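Local coordinates for polyamine export protein (Haemophilus ducreyi, PDB 2P4P) that probably takes part in the export of the polyamines cadaverine and putrescine across the inner membrane, here represented by its CorC_HlyC (transporter-associated) domain, at the interface of chains A and B. Residues are numbered along the deposited sequence; one frame, centred on the assembly and turned at random. Chains: chain A/B, Hypothetical protein HD1797.

The interface of chains A and B. Residues chain A 12, 68, 77; chain B 68, 79.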
loop_
_atom_site.group_PDB
_atom_site.type_symbol
_atom_site.label_atom_id
_atom_site.label_comp_id
_atom_site.label_asym_id
_atom_site.label_seq_id
_atom_site.Cartn_x
_atom_site.Cartn_y
_atom_site.Cartn_z
ATOM N N LEU A 12 -7.327 -0.544 0.935
ATOM C CA LEU A 12 -6.588 -0.590 -0.309
ATOM C C LEU A 12 -7.578 -0.754 -1.442
ATOM O O LEU A 12 -8.364 -1.716 -1.464
ATOM C CB LEU A 12 -5.590 -1.740 -0.280
ATOM C CG LEU A 12 -4.640 -1.853 -1.470
ATOM C CD1 LEU A 12 -3.533 -0.813 -1.365
ATOM C CD2 LEU A 12 -4.047 -3.243 -1.503
ATOM N N ILE A 68 -0.389 4.004 -4.062
ATOM C CA ILE A 68 0.483 2.903 -3.674
ATOM C C ILE A 68 1.392 2.533 -4.844
ATOM O O ILE A 68 2.606 2.340 -4.684
ATOM C CB ILE A 68 -0.319 1.687 -3.089
ATOM C CG1 ILE A 68 -0.950 2.095 -1.744
ATOM C CG2 ILE A 68 0.561 0.388 -2.982
ATOM C CD1 ILE A 68 0.039 2.815 -0.754
ATOM N N GLN A 77 -3.139 1.194 -7.708
ATOM C CA GLN A 77 -3.669 1.012 -6.342
ATOM C C GLN A 77 -3.459 2.228 -5.474
ATOM O O GLN A 77 -2.423 2.877 -5.554
ATOM C CB GLN A 77 -3.004 -0.164 -5.650
ATOM C CG GLN A 77 -3.382 -1.489 -6.229
ATOM C CD GLN A 77 -2.667 -2.622 -5.545
ATOM O OE1 GLN A 77 -3.290 -3.481 -4.953
ATOM N NE2 GLN A 77 -1.356 -2.614 -5.608
ATOM N N ILE B 68 2.024 -6.600 -2.434
ATOM C CA ILE B 68 1.057 -5.666 -3.057
ATOM C C ILE B 68 1.593 -5.100 -4.368
ATOM O O ILE B 68 0.846 -4.955 -5.324
ATOM C CB ILE B 68 0.669 -4.510 -2.077
ATOM C CG1 ILE B 68 -0.022 -5.082 -0.822
ATOM C CG2 ILE B 68 -0.215 -3.412 -2.774
ATOM C CD1 ILE B 68 -1.374 -5.883 -1.064
HETATM N N MSE B 79 1.629 -5.985 2.418
HETATM C CA MSE B 79 0.591 -5.853 3.423
HETATM C C MSE B 79 0.877 -6.873 4.518
HETATM O O MSE B 79 1.092 -8.049 4.227
HETATM C CB MSE B 79 -0.775 -6.170 2.821
HETATM C CG MSE B 79 -1.892 -6.108 3.810
HETATM SE SE MSE B 79 -2.449 -4.261 3.909
HETATM C CE MSE B 79 -4.059 -4.436 2.806
#
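A:Gln77 reaches across the interface with its side-chain amide and gives a hydrogen bond from NE2 to the backbone carbonyl O of B:Ile68, 3.2 Å long and bent to 148° at the hydrogen. The donor stands well above the carbonyl plane, 52° out of it, rather than on a lone pair, and the oxygen is itself tilted somewhat from the plane of the glutamine amide; the bond is therefore probably modest in strength. The glutamine chain runs extended beyond CG, which carries the amide out from strand 74-81 to its partner. The same amide also lies against the branch methyl CG2 of B:Ile68, with its carbon CD 3.8 Å from that methyl. B:Ile68 thus offers its carbonyl oxygen to the amide nitrogen and its branch methyl to the amide group as a whole. It is the hub of the patch and has 47 Å² hidden by chain A. Its CG2 also faces CG2 of A:Ile68 at 3.9 Å, the two isoleucines meeting at a slant through their branch methyls. Its other arm ends in CD1, which meets CD2 of A:Leu12 tip to tip at 3.8 Å. That leucine comes from strand 10-14 with CG anti to its own backbone nitrogen (chi1 -175°), which, with the turn at chi2, helps point CD2 toward chain B. Selenomethionine B:Met79 adds a looser flank, its CE 4.4 Å from CB of A:Leu12. The equivalent isoleucines have unequal surroundings, A:Ile68 having a mere 2 Å² hidden, in keeping with an interface that is not an exact two-fold. Sheet residues of two CorC_HlyC domains thus pack together in the deposited pair, which may or may not reflect pairing in the full-length membrane protein.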